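Local coordinates for putative nucleoside-diphosphate-sugar epimerase (Staphylococcus aureus subsp. aureus, PDB 3E48), which is of unknown function but, as a putative nucleoside-diphosphate-sugar epimerase, probably binds a nicotinamide dinucleotide cofactor, at residues Ile3-Ala8 / Thr14-Gln19; Ile30-Arg33 / Lys37-Asp40. All blocks are in the same frame, centred on the assembly; numbering follows the deposited sequence.

Contact 1. Residues Ile3-Ala8 / Thr14-Gln19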
loop_
_atom_site.group_PDB
_atom_site.type_symbol
_atom_site.label_atom_id
_atom_site.label_comp_id
_atom_site.label_asym_id
_atom_site.label_seq_id
_atom_site.Cartn_x
_atom_site.Cartn_y
_atom_site.Cartn_z
ATOM N N ILE B 3 25.584 11.792 -0.651
ATOM C CA ILE B 3 24.459 11.190 -1.352
ATOM C C ILE B 3 24.798 9.772 -1.779
ATOM O O ILE B 3 25.893 9.504 -2.270
ATOM C CB ILE B 3 24.110 11.985 -2.624
ATOM C CG1 ILE B 3 23.912 13.461 -2.288
ATOM C CG2 ILE B 3 22.851 11.415 -3.260
ATOM C CD1 ILE B 3 23.797 14.344 -3.513
HETATM N N MSE B 4 23.840 8.872 -1.597
HETATM C CA MSE B 4 24.013 7.474 -1.962
HETATM C C MSE B 4 22.869 7.020 -2.866
HETATM O O MSE B 4 21.703 7.151 -2.505
HETATM C CB MSE B 4 24.041 6.614 -0.696
HETATM C CG MSE B 4 23.571 5.190 -0.891
HETATM SE SE MSE B 4 24.843 4.102 -1.847
HETATM C CE MSE B 4 26.270 4.195 -0.563
ATOM N N LEU B 5 23.208 6.505 -4.043
ATOM C CA LEU B 5 22.211 5.999 -4.982
ATOM C C LEU B 5 22.312 4.475 -4.990
ATOM O O LEU B 5 23.361 3.929 -5.344
ATOM C CB LEU B 5 22.485 6.521 -6.397
ATOM C CG LEU B 5 21.586 5.917 -7.496
ATOM C CD1 LEU B 5 20.141 6.348 -7.266
ATOM C CD2 LEU B 5 22.059 6.377 -8.876
ATOM N N THR B 6 21.250 3.780 -4.591
ATOM C CA THR B 6 21.296 2.317 -4.599
ATOM C C THR B 6 20.805 1.790 -5.944
ATOM O O THR B 6 20.014 2.447 -6.620
ATOM C CB THR B 6 20.429 1.691 -3.464
ATOM O OG1 THR B 6 19.043 1.946 -3.718
ATOM C CG2 THR B 6 20.815 2.276 -2.107
ATOM N N GLY B 7 21.283 0.607 -6.331
ATOM C CA GLY B 7 20.886 0.012 -7.598
ATOM C C GLY B 7 21.346 0.838 -8.786
ATOM O O GLY B 7 20.715 0.841 -9.841
ATOM N N ALA B 8 22.475 1.517 -8.610
ATOM C CA ALA B 8 23.046 2.394 -9.627
ATOM C C ALA B 8 23.403 1.773 -10.977
ATOM O O ALA B 8 23.471 2.485 -11.980
ATOM C CB ALA B 8 24.270 3.095 -9.052
ATOM N N THR B 14 21.660 3.713 -14.018
ATOM C CA THR B 14 22.748 4.107 -14.904
ATOM C C THR B 14 22.486 5.516 -15.433
ATOM O O THR B 14 23.397 6.351 -15.481
ATOM C CB THR B 14 22.898 3.091 -16.063
ATOM O OG1 THR B 14 23.304 1.826 -15.527
ATOM C CG2 THR B 14 23.936 3.554 -17.064
ATOM N N HIS B 15 21.238 5.784 -15.816
ATOM C CA HIS B 15 20.857 7.110 -16.301
ATOM C C HIS B 15 21.134 8.154 -15.226
ATOM O O HIS B 15 21.778 9.174 -15.482
ATOM C CB HIS B 15 19.365 7.148 -16.652
ATOM C CG HIS B 15 19.046 6.569 -17.993
ATOM N ND1 HIS B 15 19.218 7.271 -19.167
ATOM C CD2 HIS B 15 18.585 5.347 -18.350
ATOM C CE1 HIS B 15 18.877 6.506 -20.189
ATOM N NE2 HIS B 15 18.489 5.333 -19.720
ATOM N N ILE B 16 20.641 7.893 -14.019
ATOM C CA ILE B 16 20.825 8.822 -12.909
ATOM C C ILE B 16 22.294 9.058 -12.573
ATOM O O ILE B 16 22.701 10.194 -12.334
ATOM C CB ILE B 16 20.100 8.333 -11.640
ATOM C CG1 ILE B 16 18.594 8.217 -11.920
ATOM C CG2 ILE B 16 20.349 9.305 -10.492
ATOM C CD1 ILE B 16 17.793 7.635 -10.760
ATOM N N THR B 17 23.085 7.989 -12.558
ATOM C CA THR B 17 24.503 8.114 -12.238
ATOM C C THR B 17 25.265 8.903 -13.300
ATOM O O THR B 17 26.066 9.773 -12.968
ATOM C CB THR B 17 25.175 6.738 -12.072
ATOM O OG1 THR B 17 24.488 5.982 -11.065
ATOM C CG2 THR B 17 26.637 6.914 -11.652
ATOM N N ASN B 18 25.031 8.602 -14.574
ATOM C CA ASN B 18 25.727 9.342 -15.623
ATOM C C ASN B 18 25.322 10.812 -15.604
ATOM O O ASN B 18 26.150 11.693 -15.835
ATOM C CB ASN B 18 25.459 8.742 -17.006
ATOM C CG ASN B 18 26.179 7.417 -17.214
ATOM O OD1 ASN B 18 27.347 7.269 -16.845
ATOM N ND2 ASN B 18 25.495 6.456 -17.816
ATOM N N GLN B 19 24.052 11.083 -15.326
ATOM C CA GLN B 19 23.602 12.465 -15.272
ATOM C C GLN B 19 24.205 13.167 -14.053
ATOM O O GLN B 19 24.535 14.348 -14.118
ATOM C CB GLN B 19 22.066 12.538 -15.247
ATOM C CG GLN B 19 21.417 12.279 -16.610
ATOM C CD GLN B 19 19.899 12.447 -16.597
ATOM O OE1 GLN B 19 19.365 13.257 -15.842
ATOM N NE2 GLN B 19 19.204 11.690 -17.452
#
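The flat groups that meet here are peptide units rather than rings: Ala8 O comes within 3.0 Å of Thr14 N, at an angle too poor for a hydrogen bond, and the hydroxyl of Thr14 stands near the same oxygen while bonding to Gly10 O. The rest of the interface consists of aliphatic groups and one hydroxyl. Leu5, leaving the strand toward the helix, carries its CG anti to the backbone N (chi1 173°), which sends CD2 into the angle between Ile16 and Thr17. There CD2 rests against the beta-branch of Ile16, 3.8 Å from its CG2, and lies 3.3 Å from Thr17 OG1, a tight fit. Ala8 comes to that same hydroxyl from the loop, its CB 3.5 Å from Thr17 OG1. Although buried among methyl groups, Thr17 OG1 is satisfied within its own helix by a hydrogen bond to Gly13 O, one turn back, which probably lowers the cost of placing the hydroxyl among apolar groups. Leu5 also packs on Val70 of the neighbouring strand 68-71. Strand, tight turn and helix, with Gly7, Gly10 and Gly13 spaced as in a GxxGxxG motif, form the opening beta-alpha unit of a Rossmann fold, whose glycine-rich turn in relatives receives the dinucleotide pyrophosphate.

Contact 2. Residues Ile30-Arg33 / Lys37-Asp40; sequences IGVR and KVPD
Three first torsions bring Ile30, Val32 and Val38 together. In Ile30, chi1 of 64° sets CG1 between the backbone N and the carbonyl carbon, and an extended second torsion then carries CD1 out from the strand, leaning toward Val32. Val32 CG2 takes the same place between N and carbonyl carbon, while Val38, with chi1 174°, turns CG2 opposite its own carbonyl carbon, an orientation in which this methyl faces the strand. The outcome is a three-methyl cluster centred on one atom. Val38 CG2 lies 4.2 Å from Ile30 CD1, the two chains meeting end on, and also 4.2 Å from Val32 CG2, where the side chains cross at about a right angle. Because Ile30 and Val32 are two residues apart on a strand, their side chains leave the same face; Ile30 CD1 and Val32 CG2 stand 5.0 Å apart, and the Val38 methyl sits over the gap between them.

The case illustrates how a loop without regular secondary structure can pack on a sheet through very few side chains. Within the two segments, Val38 alone makes the contact with the strand; Trp42, further along the same loop, also packs on Ile30. The backbones remain well separated, 8.4 Å between Val32 CA and Val38 CA, and the union is purely apolar, its distances those of relaxed van der Waals packing.

Val48, on strand 47-50, touches all three residues and extends the cluster across the sheet, while Thr9 borders Val32. Strand 28-32 itself runs between strands 3-6 and 47-50, parallel to both, and the loop carrying Val38 passes over its face on the way to strand 47-50.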
loop_
_atom_site.group_PDB
_atom_site.type_symbol
_atom_site.label_atom_id
_atom_site.label_comp_id
_atom_site.label_asym_id
_atom_site.label_seq_id
_atom_site.Cartn_x
_atom_site.Cartn_y
_atom_site.Cartn_z
ATOM N N ILE B 30 27.562 5.184 -4.686
ATOM C CA ILE B 30 26.615 4.233 -5.247
ATOM C C ILE B 30 26.709 2.925 -4.476
ATOM O O ILE B 30 27.776 2.556 -3.980
ATOM C CB ILE B 30 26.867 3.956 -6.753
ATOM C CG1 ILE B 30 28.231 3.292 -6.950
ATOM C CG2 ILE B 30 26.757 5.254 -7.542
ATOM C CD1 ILE B 30 28.516 2.914 -8.391
ATOM N N GLY B 31 25.575 2.239 -4.369
ATOM C CA GLY B 31 25.521 0.968 -3.669
ATOM C C GLY B 31 25.046 -0.088 -4.645
ATOM O O GLY B 31 23.899 -0.055 -5.085
ATOM N N VAL B 32 25.928 -1.024 -4.982
ATOM C CA VAL B 32 25.610 -2.076 -5.939
ATOM C C VAL B 32 25.890 -3.480 -5.413
ATOM O O VAL B 32 26.730 -3.673 -4.533
ATOM C CB VAL B 32 26.417 -1.887 -7.230
ATOM C CG1 VAL B 32 25.999 -0.601 -7.920
ATOM C CG2 VAL B 32 27.906 -1.855 -6.905
ATOM N N ARG B 33 25.193 -4.465 -5.973
ATOM C CA ARG B 33 25.377 -5.850 -5.556
ATOM C C ARG B 33 26.669 -6.424 -6.131
ATOM O O ARG B 33 27.368 -7.185 -5.465
ATOM C CB ARG B 33 24.176 -6.695 -5.997
ATOM C CG ARG B 33 23.879 -6.621 -7.477
ATOM C CD ARG B 33 22.581 -7.339 -7.840
ATOM N NE ARG B 33 22.616 -8.765 -7.524
ATOM C CZ ARG B 33 22.246 -9.289 -6.360
ATOM N NH1 ARG B 33 22.319 -10.601 -6.169
ATOM N NH2 ARG B 33 21.788 -8.507 -5.392
ATOM N N LYS B 37 30.398 -4.813 -12.087
ATOM C CA LYS B 37 29.535 -4.363 -13.171
ATOM C C LYS B 37 29.531 -2.839 -13.291
ATOM O O LYS B 37 28.744 -2.264 -14.048
ATOM C CB LYS B 37 28.107 -4.878 -12.965
ATOM C CG LYS B 37 27.896 -6.331 -13.393
ATOM C CD LYS B 37 28.776 -7.298 -12.609
ATOM C CE LYS B 37 28.632 -8.723 -13.129
ATOM N NZ LYS B 37 29.087 -8.845 -14.543
ATOM N N VAL B 38 30.422 -2.189 -12.550
ATOM C CA VAL B 38 30.525 -0.734 -12.576
ATOM C C VAL B 38 31.371 -0.266 -13.760
ATOM O O VAL B 38 32.494 -0.733 -13.957
ATOM C CB VAL B 38 31.150 -0.198 -11.258
ATOM C CG1 VAL B 38 31.389 1.302 -11.359
ATOM C CG2 VAL B 38 30.224 -0.498 -10.087
ATOM N N PRO B 39 30.834 0.655 -14.573
ATOM C CA PRO B 39 31.569 1.171 -15.731
ATOM C C PRO B 39 32.907 1.771 -15.314
ATOM O O PRO B 39 32.996 2.464 -14.302
ATOM C CB PRO B 39 30.618 2.218 -16.301
ATOM C CG PRO B 39 29.283 1.643 -15.998
ATOM C CD PRO B 39 29.451 1.161 -14.567
ATOM N N ASP B 40 33.946 1.500 -16.097
ATOM C CA ASP B 40 35.275 2.010 -15.798
ATOM C C ASP B 40 35.330 3.531 -15.748
ATOM O O ASP B 40 36.121 4.098 -14.998
ATOM C CB ASP B 40 36.274 1.488 -16.828
ATOM C CG ASP B 40 36.429 -0.016 -16.770
ATOM O OD1 ASP B 40 36.902 -0.525 -15.732
ATOM O OD2 ASP B 40 36.073 -0.691 -17.759
#

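In the fold
From the N terminus, strand 3-6 runs into the turn that contact 1 closes, bringing helix 11-22 back against the strand just left. The chain then enters strand 28-32, completing the right-handed beta-alpha-beta crossover usual in Rossmann folds, and contact 2 closes the shorter loop beyond it, before strand 47-50. The two contacts follow in series, neither enclosing nor crossing the other, with centres about 9 Å apart. Their strands are joined directly: probable hydrogen bonds link Leu5 O to Gly31 N and Gly7 N to Gly31 O, each 3.0 Å long. Ala8 of contact 1 also touches Ile30 of contact 2; Ile30 thus packs against both the glycine-rich turn and the later loop.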